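Local coordinates for protein nucleotide pyrophosphohydrolase (Bacillus cereus, PDB 5IE9) that hydrolyses nucleotides as a pyrophosphohydrolase of the MazG family, probably cutting nucleoside triphosphates to monophosphate and pyrophosphate with the help of bound manganese, at residues 11-16 / 70-75; 15-18 / 23-26. All blocks are in the same frame, centred on the assembly; numbering follows the deposited sequence.

Both contacts start from helix 6-17, and A15 and Y16 belong to each. Contact 1 sets this helix across helix 62-80. Contact 2 folds the loop that follows it back onto I17. Their centres lie about 9 Å apart. A probable hydrogen bond joins them: D14 OD1 of 11-16 is 2.7 Å from Y24 OH of 23-26. There is also a loose touch of 4.3 Å between F72 CZ and I17 CD1. The manganese site, with E37 and E66, is not part of either contact. The side chain of F72 lies about 9 Å from a bound manganese ion, and V70 and V73 on the same helix pack on E37.

Contact 1 (11-16 / 70-75); sequences KEVDAY and VLFVMI
V13 meets F72 and I75 with CG1 anti to its backbone N (chi1 169°) and CG2 beside that N. F72 has the same first torsion (chi1 176°), which carries its ring across to helix 6-17 although its CB does not point there. V13 CG1 then lies 3.6 Å from F72 CE1, an oblique approach to the ring. CG2 of V13 comes close to F72 CD1. I75 offers a single branch: its CG2 sits 3.6 Å from V13 CB. Y16 reaches the far end of the phenylalanine, with its CE2 4.0 Å from F72 CZ. The two side chains cross at about a right angle. The short helix axes are 10.3 Å apart and cross at -78°, so the helices meet over a small area around V13. A second subunit continues the aromatic group: its F96 meets F72 edge-to-face and also meets the ring of Y16. MazG enzymes are all-helical and oligomeric, and here helix packing within the chain runs on into the subunit interface. Across these segments the touching atoms are all carbon, so apolar packing, with no hydrogen bond between them, joins the two helices.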
loop_
_atom_site.group_PDB
_atom_site.type_symbol
_atom_site.label_atom_id
_atom_site.label_comp_id
_atom_site.label_asym_id
_atom_site.label_seq_id
_atom_site.Cartn_x
_atom_site.Cartn_y
_atom_site.Cartn_z
ATOM N N LYS C 11 15.735 -10.686 -17.351
ATOM C CA LYS C 11 15.710 -11.147 -18.757
ATOM C C LYS C 11 14.536 -12.093 -19.052
ATOM O O LYS C 11 13.907 -11.998 -20.106
ATOM C CB LYS C 11 17.038 -11.825 -19.144
ATOM C CG LYS C 11 18.168 -10.877 -19.524
ATOM C CD LYS C 11 19.490 -11.617 -19.720
ATOM N N GLU C 12 14.258 -12.989 -18.104
ATOM C CA GLU C 12 13.181 -13.972 -18.198
ATOM C C GLU C 12 11.801 -13.308 -18.241
ATOM O O GLU C 12 10.922 -13.744 -18.994
ATOM C CB GLU C 12 13.271 -14.936 -17.015
ATOM C CG GLU C 12 12.473 -16.222 -17.154
ATOM C CD GLU C 12 12.728 -17.211 -16.027
ATOM O OE1 GLU C 12 13.717 -17.045 -15.280
ATOM O OE2 GLU C 12 11.937 -18.172 -15.894
ATOM N N VAL C 13 11.625 -12.254 -17.437
ATOM C CA VAL C 13 10.369 -11.496 -17.390
ATOM C C VAL C 13 10.246 -10.624 -18.637
ATOM O O VAL C 13 9.153 -10.507 -19.218
ATOM C CB VAL C 13 10.235 -10.681 -16.087
ATOM C CG1 VAL C 13 9.077 -9.691 -16.146
ATOM C CG2 VAL C 13 10.045 -11.615 -14.904
ATOM N N ASP C 14 11.372 -10.046 -19.055
ATOM C CA ASP C 14 11.439 -9.253 -20.280
ATOM C C ASP C 14 11.070 -10.061 -21.521
ATOM O O ASP C 14 10.405 -9.543 -22.419
ATOM C CB ASP C 14 12.827 -8.641 -20.450
ATOM C CG ASP C 14 12.829 -7.458 -21.389
ATOM O OD1 ASP C 14 12.013 -6.528 -21.194
ATOM O OD2 ASP C 14 13.663 -7.450 -22.317
ATOM N N ALA C 15 11.498 -11.324 -21.549
ATOM C CA ALA C 15 11.181 -12.252 -22.642
ATOM C C ALA C 15 9.683 -12.586 -22.697
ATOM O O ALA C 15 9.112 -12.704 -23.786
ATOM C CB ALA C 15 12.014 -13.521 -22.525
ATOM N N TYR C 16 9.066 -12.723 -21.521
ATOM C CA TYR C 16 7.647 -13.033 -21.390
ATOM C C TYR C 16 6.764 -11.860 -21.826
ATOM O O TYR C 16 5.774 -12.062 -22.527
ATOM C CB TYR C 16 7.322 -13.476 -19.956
ATOM C CG TYR C 16 5.843 -13.557 -19.642
ATOM C CD1 TYR C 16 5.076 -14.637 -20.083
ATOM C CD2 TYR C 16 5.205 -12.547 -18.901
ATOM C CE1 TYR C 16 3.717 -14.714 -19.810
ATOM C CE2 TYR C 16 3.845 -12.618 -18.616
ATOM C CZ TYR C 16 3.110 -13.705 -19.074
ATOM O OH TYR C 16 1.764 -13.789 -18.803
ATOM N N VAL C 70 4.491 -10.090 -6.061
ATOM C CA VAL C 70 5.018 -8.745 -5.825
ATOM C C VAL C 70 6.335 -8.569 -6.578
ATOM O O VAL C 70 6.516 -7.574 -7.280
ATOM C CB VAL C 70 5.181 -8.427 -4.321
ATOM C CG1 VAL C 70 5.723 -7.027 -4.130
ATOM C CG2 VAL C 70 3.842 -8.525 -3.603
ATOM N N LEU C 71 7.219 -9.562 -6.466
ATOM C CA LEU C 71 8.526 -9.549 -7.118
ATOM C C LEU C 71 8.417 -9.427 -8.641
ATOM O O LEU C 71 9.241 -8.765 -9.270
ATOM C CB LEU C 71 9.308 -10.815 -6.752
ATOM C CG LEU C 71 10.842 -10.896 -6.596
ATOM C CD1 LEU C 71 11.307 -12.173 -7.275
ATOM C CD2 LEU C 71 11.653 -9.713 -7.120
ATOM N N PHE C 72 7.402 -10.066 -9.224
ATOM C CA PHE C 72 7.185 -10.017 -10.672
ATOM C C PHE C 72 6.905 -8.592 -11.143
ATOM O O PHE C 72 7.523 -8.132 -12.104
ATOM C CB PHE C 72 6.067 -10.979 -11.104
ATOM C CG PHE C 72 5.722 -10.902 -12.570
ATOM C CD1 PHE C 72 6.503 -11.552 -13.521
ATOM C CD2 PHE C 72 4.602 -10.179 -13.007
ATOM C CE1 PHE C 72 6.182 -11.487 -14.877
ATOM C CE2 PHE C 72 4.279 -10.105 -14.362
ATOM C CZ PHE C 72 5.073 -10.759 -15.299
ATOM N N VAL C 73 5.989 -7.908 -10.450
ATOM C CA VAL C 73 5.564 -6.550 -10.805
ATOM C C VAL C 73 6.741 -5.597 -10.610
ATOM O O VAL C 73 6.941 -4.682 -11.411
ATOM C CB VAL C 73 4.312 -6.096 -10.007
ATOM C CG1 VAL C 73 3.859 -4.695 -10.411
ATOM C CG2 VAL C 73 3.163 -7.072 -10.202
ATOM N N MET C 74 7.531 -5.838 -9.564
ATOM C CA MET C 74 8.760 -5.093 -9.331
ATOM C C MET C 74 9.731 -5.215 -10.492
ATOM O O MET C 74 10.267 -4.203 -10.949
ATOM C CB MET C 74 9.427 -5.549 -8.048
ATOM C CG MET C 74 8.993 -4.742 -6.849
ATOM S SD MET C 74 9.638 -5.455 -5.332
ATOM C CE MET C 74 8.390 -4.816 -4.224
ATOM N N ILE C 75 9.937 -6.449 -10.969
ATOM C CA ILE C 75 10.820 -6.715 -12.100
ATOM C C ILE C 75 10.282 -5.999 -13.339
ATOM O O ILE C 75 11.039 -5.333 -14.044
ATOM C CB ILE C 75 11.054 -8.230 -12.328
ATOM C CG1 ILE C 75 11.945 -8.797 -11.212
ATOM C CG2 ILE C 75 11.727 -8.472 -13.673
ATOM C CD1 ILE C 75 11.964 -10.310 -11.096
#

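Contact 2 (15-18 / 23-26); sequences AYIG and GYFS
One face of the Y24 ring carries the CG2 methyl of I17. The methyl stands 3.8 Å from the ring centroid and only 9° off the ring normal, a CH-pi contact centred on the ring. At the hydroxyl-bearing end, I17 CG1 is 3.7 Å from Y24 CE1, and CB of I17 lies near CE1 and CZ. The isoleucine and the tyrosine cross at about a right angle. I17 CG2 is anti to the backbone N, and this turns the methyl toward both the ring and the chain before it. The same methyl is 3.6 Å from G23 C, so it touches the glycine backbone as well as the ring face. G23 has a positive phi (70°), which favours glycine. The CA atoms of I17 and G23 are 5.7 Å apart, the nearest such pair here.

This is the return of a loop onto the end of the helix it has just left. The loop links helix 6-17 to helix 27-49 of the all-helical MazG fold, and S26 stands at the N-cap position just before the second helix. Y24 also packs on M30 of that helix and on C76, N79 and S80 of helix 62-80, so its side chain touches three helices. Its polar end is held from outside the two segments: Y24 OH is hydrogen-bonded to D14 OD1, one turn before I17 on helix 6-17.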
loop_
_atom_site.group_PDB
_atom_site.type_symbol
_atom_site.label_atom_id
_atom_site.label_comp_id
_atom_site.label_asym_id
_atom_site.label_seq_id
_atom_site.Cartn_x
_atom_site.Cartn_y
_atom_site.Cartn_z
ATOM N N ALA C 15 11.498 -11.324 -21.549
ATOM C CA ALA C 15 11.181 -12.252 -22.642
ATOM C C ALA C 15 9.683 -12.586 -22.697
ATOM O O ALA C 15 9.112 -12.704 -23.786
ATOM C CB ALA C 15 12.014 -13.521 -22.525
ATOM N N TYR C 16 9.066 -12.723 -21.521
ATOM C CA TYR C 16 7.647 -13.033 -21.390
ATOM C C TYR C 16 6.764 -11.860 -21.826
ATOM O O TYR C 16 5.774 -12.062 -22.527
ATOM C CB TYR C 16 7.322 -13.476 -19.956
ATOM C CG TYR C 16 5.843 -13.557 -19.642
ATOM C CD1 TYR C 16 5.076 -14.637 -20.083
ATOM C CD2 TYR C 16 5.205 -12.547 -18.901
ATOM C CE1 TYR C 16 3.717 -14.714 -19.810
ATOM C CE2 TYR C 16 3.845 -12.618 -18.616
ATOM C CZ TYR C 16 3.110 -13.705 -19.074
ATOM O OH TYR C 16 1.764 -13.789 -18.803
ATOM N N ILE C 17 7.121 -10.648 -21.401
ATOM C CA ILE C 17 6.390 -9.432 -21.779
ATOM C C ILE C 17 6.590 -9.110 -23.271
ATOM O O ILE C 17 5.651 -8.679 -23.949
ATOM C CB ILE C 17 6.764 -8.235 -20.857
ATOM C CG1 ILE C 17 6.410 -8.526 -19.377
ATOM C CG2 ILE C 17 6.142 -6.921 -21.332
ATOM C CD1 ILE C 17 4.934 -8.645 -19.024
ATOM N N GLY C 18 7.800 -9.362 -23.775
ATOM C CA GLY C 18 8.172 -9.093 -25.173
ATOM C C GLY C 18 7.306 -9.719 -26.258
ATOM O O GLY C 18 7.290 -9.235 -27.396
ATOM N N GLY C 23 3.111 -4.725 -24.402
ATOM C CA GLY C 23 4.369 -4.419 -23.714
ATOM C C GLY C 23 4.134 -4.052 -22.254
ATOM O O GLY C 23 3.139 -4.466 -21.649
ATOM N N TYR C 24 5.051 -3.274 -21.687
ATOM C CA TYR C 24 4.951 -2.871 -20.286
ATOM C C TYR C 24 3.848 -1.850 -20.052
ATOM O O TYR C 24 3.592 -1.000 -20.905
ATOM C CB TYR C 24 6.294 -2.331 -19.778
ATOM C CG TYR C 24 7.339 -3.403 -19.612
ATOM C CD1 TYR C 24 7.226 -4.363 -18.597
ATOM C CD2 TYR C 24 8.445 -3.472 -20.476
ATOM C CE1 TYR C 24 8.183 -5.361 -18.447
ATOM C CE2 TYR C 24 9.411 -4.463 -20.328
ATOM C CZ TYR C 24 9.271 -5.401 -19.316
ATOM O OH TYR C 24 10.210 -6.381 -19.151
ATOM N N PHE C 25 3.194 -1.953 -18.896
ATOM C CA PHE C 25 2.261 -0.929 -18.423
ATOM C C PHE C 25 3.048 0.350 -18.124
ATOM O O PHE C 25 4.226 0.281 -17.771
ATOM C CB PHE C 25 1.513 -1.429 -17.170
ATOM C CG PHE C 25 0.218 -2.169 -17.463
ATOM C CD1 PHE C 25 0.074 -2.988 -18.610
ATOM C CD2 PHE C 25 -0.869 -2.069 -16.569
ATOM C CE1 PHE C 25 -1.125 -3.659 -18.862
ATOM C CE2 PHE C 25 -2.074 -2.737 -16.818
ATOM C CZ PHE C 25 -2.199 -3.535 -17.962
ATOM N N SER C 26 2.406 1.507 -18.289
ATOM C CA SER C 26 3.005 2.806 -17.941
ATOM C C SER C 26 3.337 2.845 -16.442
ATOM O O SER C 26 2.648 2.188 -15.653
ATOM C CB SER C 26 2.069 3.961 -18.326
ATOM O OG SER C 26 0.909 4.009 -17.501
#